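Local coordinates for 11S globulin (Wrightia tinctoria, PDB 5WXU), which probably serves as a seed storage protein of the 11S globulin family and binds the plant hormone auxin (indole-3-acetic acid), at residues Ala55-His60 and Tyr64-Asp69; Thr83-Val86 and Leu92-Pro95. All coordinates share one frame; numbering follows the deposited sequence. Where two conformers were deposited one is given.

How the contacts relate
Both contacts belong to the first cupin domain and meet along one sheet, in which strand 63-67 of contact 1 lies next to strand 80-87 of contact 2; their centres are about 11 Å apart. Contact 1 is an edge hairpin, whereas contact 2 crosses the barrel interior to the facing sheet. Two side-chain links add to the backbone hydrogen bonds between these strands: a salt bridge of 2.7 Å between Glu66 OE1 and Arg84 NH2, and a probable hydrogen bond of 2.7 Å between Ser65 OG and His85 ND1. Through His85 this second link leads on to a phosphate ion within the barrel. Neither contact reaches the auxin-binding residues.

Contact 1: Ala55-His60 and Tyr64-Asp69; sequences AHRIQH and YSEIWD
In the conformer described, Arg57 lays its guanidinium flat over the ring of Tyr64 in the antiparallel hairpin formed by strands 56-60 and 63-67 at the edge of a cupin sheet. From CB the arginine runs out with CG anti to the backbone N (chi1 -173°), and CG and CD pass near Tyr64 CD2. A bend at chi3 (-84°) then turns the head over the ring. NE is nearly as close to Glu66 OE2 as to Tyr64 CD2, CZ sits 3.7 Å from Tyr64 CE2, and NH1 stands above the ring face. The two planes are only 9° apart, which makes this a stacked cation-pi pair. NH2, the remaining branch, reaches Glu66 OE2 at 3.5 Å, a weak hydrogen bond within a salt bridge. Here the carboxylate stands almost perpendicular to the guanidinium and near its edge, while Glu66 OE1 pairs with Arg84 on the next strand.

On the opposite face of the hairpin, Ile58 CD1 touches Ile67 CD1 at 3.7 Å, and Trp222 touches Ile58, His60 and Ser65. His60 NE2 and Ser65 OG are hydrogen-bonded at 3.0 Å, with the hydroxyl at the edge of the imidazole, in its plane; it is probably also bonded to His85. Between the faces, Ile58 N to Ser65 O and Ser65 N to Ile58 O are both 2.8 Å. At the far end Ala55 and His56 both face Ile67 in a classic beta bulge: Ile67 O takes a 2.7 Å bond from Ala55 N and a weak one from His56 N.

The chemistry thus differs between the two faces. One combines charge with an aromatic surface, and Glu66, paired with Arg84 and, in this conformer, weakly with Arg57, probably remains ionised; on the other, the serine hydroxyl has hydrogen bonds to two imidazoles, one of them probable, beside apolar side chains.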
loop_
_atom_site.group_PDB
_atom_site.type_symbol
_atom_site.label_atom_id
_atom_site.label_comp_id
_atom_site.label_asym_id
_atom_site.label_seq_id
_atom_site.Cartn_x
_atom_site.Cartn_y
_atom_site.Cartn_z
ATOM N N ALA B 55 -1.495 -41.363 7.453
ATOM C CA ALA B 55 -2.313 -42.224 8.319
ATOM C C ALA B 55 -3.340 -42.966 7.516
ATOM O O ALA B 55 -4.011 -43.816 8.080
ATOM C CB ALA B 55 -3.000 -41.428 9.404
ATOM N N HIS B 56 -3.533 -42.607 6.260
ATOM C CA HIS B 56 -4.631 -43.170 5.478
ATOM C C HIS B 56 -4.218 -43.025 4.037
ATOM O O HIS B 56 -3.546 -42.035 3.660
ATOM C CB HIS B 56 -5.913 -42.409 5.806
ATOM C CG HIS B 56 -7.183 -43.013 5.267
ATOM N ND1 HIS B 56 -7.992 -43.850 6.007
ATOM C CD2 HIS B 56 -7.841 -42.809 4.093
ATOM C CE1 HIS B 56 -9.073 -44.161 5.300
ATOM N NE2 HIS B 56 -9.003 -43.546 4.133
ATOM N N ARG B 57 -4.632 -43.991 3.243
ATOM C CA ARG B 57 -4.388 -44.043 1.824
ATOM C C ARG B 57 -5.724 -44.155 1.115
ATOM O O ARG B 57 -6.574 -44.941 1.506
ATOM C CB ARG B 57 -3.535 -45.260 1.486
ATOM C CG ARG B 57 -3.057 -45.339 0.048
ATOM C CD ARG B 57 -2.092 -46.508 -0.182
ATOM N NE ARG B 57 -0.685 -46.235 0.161
ATOM C CZ ARG B 57 0.358 -46.777 -0.467
ATOM N NH1 ARG B 57 0.182 -47.591 -1.510
ATOM N NH2 ARG B 57 1.587 -46.486 -0.092
ATOM N N ILE B 58 -5.907 -43.357 0.084
ATOM C CA ILE B 58 -7.021 -43.504 -0.836
ATOM C C ILE B 58 -6.517 -43.944 -2.185
ATOM O O ILE B 58 -5.694 -43.235 -2.848
ATOM C CB ILE B 58 -7.775 -42.202 -1.006
ATOM C CG1 ILE B 58 -8.275 -41.709 0.364
ATOM C CG2 ILE B 58 -8.912 -42.362 -2.000
ATOM C CD1 ILE B 58 -8.684 -40.266 0.315
ATOM N N GLN B 59 -7.056 -45.075 -2.647
ATOM C CA GLN B 59 -6.780 -45.569 -4.000
ATOM C C GLN B 59 -7.594 -44.989 -5.147
ATOM O O GLN B 59 -8.817 -44.904 -5.102
ATOM C CB GLN B 59 -7.026 -47.096 -4.046
ATOM C CG GLN B 59 -5.864 -47.909 -3.564
ATOM C CD GLN B 59 -4.633 -47.738 -4.441
ATOM O OE1 GLN B 59 -4.687 -47.480 -5.658
ATOM N NE2 GLN B 59 -3.514 -47.829 -3.809
ATOM N N HIS B 60 -6.941 -44.658 -6.223
ATOM C CA HIS B 60 -7.660 -44.337 -7.427
ATOM C C HIS B 60 -7.266 -45.308 -8.508
ATOM O O HIS B 60 -6.306 -46.070 -8.344
ATOM C CB HIS B 60 -7.340 -42.851 -7.863
ATOM C CG HIS B 60 -7.318 -41.882 -6.709
ATOM N ND1 HIS B 60 -8.464 -41.461 -6.070
ATOM C CD2 HIS B 60 -6.286 -41.257 -6.074
ATOM C CE1 HIS B 60 -8.139 -40.669 -5.060
ATOM N NE2 HIS B 60 -6.830 -40.543 -5.025
ATOM N N TYR B 64 -2.771 -42.831 -6.090
ATOM C CA TYR B 64 -3.280 -42.838 -4.762
ATOM C C TYR B 64 -2.928 -41.569 -3.994
ATOM O O TYR B 64 -2.026 -40.823 -4.403
ATOM C CB TYR B 64 -2.780 -44.021 -3.946
ATOM C CG TYR B 64 -1.285 -44.171 -3.838
ATOM C CD1 TYR B 64 -0.561 -44.932 -4.749
ATOM C CD2 TYR B 64 -0.611 -43.593 -2.760
ATOM C CE1 TYR B 64 0.843 -45.056 -4.626
ATOM C CE2 TYR B 64 0.736 -43.740 -2.611
ATOM C CZ TYR B 64 1.455 -44.481 -3.537
ATOM O OH TYR B 64 2.807 -44.610 -3.344
ATOM N N SER B 65 -3.678 -41.341 -2.926
ATOM C CA SER B 65 -3.467 -40.174 -2.060
ATOM C C SER B 65 -3.255 -40.563 -0.650
ATOM O O SER B 65 -4.112 -41.189 -0.068
ATOM C CB SER B 65 -4.680 -39.236 -2.167
ATOM O OG SER B 65 -4.911 -38.860 -3.528
ATOM N N GLU B 66 -2.175 -40.106 -0.024
ATOM C CA GLU B 66 -1.883 -40.416 1.370
ATOM C C GLU B 66 -2.081 -39.177 2.170
ATOM O O GLU B 66 -1.540 -38.102 1.779
ATOM C CB GLU B 66 -0.441 -40.900 1.540
ATOM C CG GLU B 66 -0.092 -42.075 0.634
ATOM C CD GLU B 66 1.321 -42.597 0.977
ATOM O OE1 GLU B 66 2.311 -42.057 0.489
ATOM O OE2 GLU B 66 1.432 -43.542 1.749
ATOM N N ILE B 67 -2.842 -39.299 3.248
ATOM C CA ILE B 67 -3.245 -38.182 4.090
ATOM C C ILE B 67 -2.653 -38.288 5.463
ATOM O O ILE B 67 -2.773 -39.342 6.124
ATOM C CB ILE B 67 -4.766 -38.094 4.158
ATOM C CG1 ILE B 67 -5.321 -37.979 2.759
ATOM C CG2 ILE B 67 -5.195 -36.952 5.076
ATOM C CD1 ILE B 67 -6.822 -38.158 2.753
ATOM N N TRP B 68 -2.016 -37.198 5.947
ATOM C CA TRP B 68 -1.546 -37.151 7.344
ATOM C C TRP B 68 -2.745 -36.880 8.190
ATOM O O TRP B 68 -3.717 -36.191 7.762
ATOM C CB TRP B 68 -0.478 -36.067 7.575
ATOM C CG TRP B 68 0.946 -36.456 7.184
ATOM C CD1 TRP B 68 1.865 -36.792 8.056
ATOM C CD2 TRP B 68 1.552 -36.602 5.865
ATOM N NE1 TRP B 68 3.018 -37.129 7.433
ATOM C CE2 TRP B 68 2.873 -37.014 6.080
ATOM C CE3 TRP B 68 1.120 -36.382 4.530
ATOM C CZ2 TRP B 68 3.773 -37.250 5.048
ATOM C CZ3 TRP B 68 2.033 -36.583 3.501
ATOM C CH2 TRP B 68 3.351 -37.008 3.763
ATOM N N ASP B 69 -2.726 -37.423 9.407
ATOM C CA ASP B 69 -3.887 -37.303 10.289
ATOM C C ASP B 69 -4.137 -35.808 10.623
ATOM O O ASP B 69 -3.368 -35.210 11.344
ATOM C CB ASP B 69 -3.622 -38.038 11.594
ATOM C CG ASP B 69 -4.832 -38.149 12.477
ATOM O OD1 ASP B 69 -5.841 -37.386 12.340
ATOM O OD2 ASP B 69 -4.750 -38.972 13.386
#

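Contact 2: Thr83-Val86 and Leu92-Pro95. With PO4 (phosphate ion), chain N.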
loop_
_atom_site.group_PDB
_atom_site.type_symbol
_atom_site.label_atom_id
_atom_site.label_comp_id
_atom_site.label_asym_id
_atom_site.label_seq_id
_atom_site.Cartn_x
_atom_site.Cartn_y
_atom_site.Cartn_z
ATOM N N THR B 83 -0.991 -33.735 2.403
ATOM C CA THR B 83 -1.325 -34.844 1.511
ATOM C C THR B 83 -0.203 -35.157 0.566
ATOM O O THR B 83 0.464 -34.265 0.045
ATOM C CB THR B 83 -2.537 -34.516 0.652
ATOM O OG1 THR B 83 -3.565 -33.980 1.472
ATOM C CG2 THR B 83 -3.112 -35.778 -0.057
ATOM N N ARG B 84 0.002 -36.459 0.302
ATOM C CA ARG B 84 1.007 -36.906 -0.709
ATOM C C ARG B 84 0.242 -37.574 -1.832
ATOM O O ARG B 84 -0.305 -38.693 -1.643
ATOM C CB ARG B 84 2.089 -37.813 -0.114
ATOM C CG ARG B 84 3.125 -38.266 -1.099
ATOM C CD ARG B 84 4.384 -38.789 -0.408
ATOM N NE ARG B 84 4.134 -39.971 0.405
ATOM C CZ ARG B 84 4.761 -40.347 1.529
ATOM N NH1 ARG B 84 5.703 -39.596 2.161
ATOM N NH2 ARG B 84 4.422 -41.552 2.074
ATOM N N HIS B 85 0.189 -36.926 -2.990
ATOM C CA HIS B 85 -0.461 -37.583 -4.119
ATOM C C HIS B 85 0.572 -38.268 -4.971
ATOM O O HIS B 85 1.629 -37.736 -5.205
ATOM C CB HIS B 85 -1.239 -36.598 -4.980
ATOM C CG HIS B 85 -2.376 -35.932 -4.305
ATOM N ND1 HIS B 85 -3.554 -36.575 -3.931
ATOM C CD2 HIS B 85 -2.539 -34.617 -3.941
ATOM C CE1 HIS B 85 -4.382 -35.690 -3.390
ATOM N NE2 HIS B 85 -3.785 -34.493 -3.379
ATOM N N VAL B 86 0.234 -39.479 -5.471
ATOM C CA VAL B 86 1.153 -40.229 -6.254
ATOM C C VAL B 86 0.380 -40.562 -7.504
ATOM O O VAL B 86 -0.647 -41.222 -7.407
ATOM C CB VAL B 86 1.674 -41.467 -5.506
ATOM C CG1 VAL B 86 2.517 -42.311 -6.463
ATOM C CG2 VAL B 86 2.509 -41.033 -4.302
ATOM N N LEU B 92 -4.368 -38.704 -14.820
ATOM C CA LEU B 92 -5.008 -37.378 -14.774
ATOM C C LEU B 92 -5.703 -37.189 -13.429
ATOM O O LEU B 92 -6.618 -37.955 -13.069
ATOM C CB LEU B 92 -5.950 -37.225 -15.973
ATOM C CG LEU B 92 -6.911 -36.047 -16.010
ATOM C CD1 LEU B 92 -6.057 -34.759 -15.990
ATOM C CD2 LEU B 92 -7.781 -36.103 -17.262
ATOM N N PHE B 93 -5.237 -36.199 -12.620
ATOM C CA PHE B 93 -5.815 -35.885 -11.360
ATOM C C PHE B 93 -6.971 -34.902 -11.653
ATOM O O PHE B 93 -6.755 -33.834 -12.227
ATOM C CB PHE B 93 -4.726 -35.251 -10.442
ATOM C CG PHE B 93 -5.126 -35.002 -9.006
ATOM C CD1 PHE B 93 -6.133 -35.682 -8.361
ATOM C CD2 PHE B 93 -4.377 -34.107 -8.240
ATOM C CE1 PHE B 93 -6.403 -35.500 -7.021
ATOM C CE2 PHE B 93 -4.668 -33.888 -6.876
ATOM C CZ PHE B 93 -5.709 -34.573 -6.277
ATOM N N VAL B 94 -8.197 -35.350 -11.370
ATOM C CA VAL B 94 -9.442 -34.681 -11.692
ATOM C C VAL B 94 -9.365 -33.231 -11.109
ATOM O O VAL B 94 -8.983 -33.056 -9.954
ATOM C CB VAL B 94 -10.608 -35.442 -11.105
ATOM C CG1 VAL B 94 -11.923 -34.702 -11.260
ATOM C CG2 VAL B 94 -10.749 -36.838 -11.763
ATOM N N PRO B 95 -9.782 -32.269 -11.913
ATOM C CA PRO B 95 -9.805 -30.934 -11.374
ATOM C C PRO B 95 -10.609 -30.765 -10.093
ATOM O O PRO B 95 -11.676 -31.350 -9.914
ATOM C CB PRO B 95 -10.454 -30.145 -12.487
ATOM C CG PRO B 95 -10.261 -30.981 -13.761
ATOM C CD PRO B 95 -10.414 -32.322 -13.240
HETATM P P PO4 N . -6.383 -31.204 -3.769
HETATM O O1 PO4 N . -7.980 -31.096 -3.951
HETATM O O2 PO4 N . -5.429 -30.817 -4.887
HETATM O O3 PO4 N . -5.961 -30.077 -2.817
HETATM O O4 PO4 N . -5.875 -32.399 -2.960
#
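His85 presents one face of its imidazole to the edge of Phe93, an edge-to-face aromatic pair inside the cupin beta-barrel, where strands 80-87 and 91-98 belong to facing sheets. His85 CA and Phe93 CA are 9.2 Å apart, so the side chains alone bridge the interior. Phe93 CZ does most of the touching, coming within 3.4 Å of His85 CE1 near the rim of the imidazole, and CE2 follows beside CD2 and NE2. The ring centroids are 4.4 Å apart with planes inclined at 52°. The phenylalanine extends across the barrel to meet the histidine because its chi1 of -173° sets CG opposite the backbone N. Thr83 CG2 packs against the other face of the imidazole, holding the ring between a methyl group and an aromatic edge, and Met258 touches both rings.

Both ring nitrogens have polar partners: ND1 is probably bonded to Ser65 OG, and NE2 donates to a phosphate ion, probably from the crystallisation liquor. Ser96, Asn98, His168 and Arg199 also bind that anion. The bond from His85 NE2 to phosphate O4 is 3.0 Å long and somewhat bent, with 146° at the hydrogen, and O4 lies at the imidazole edge near its plane.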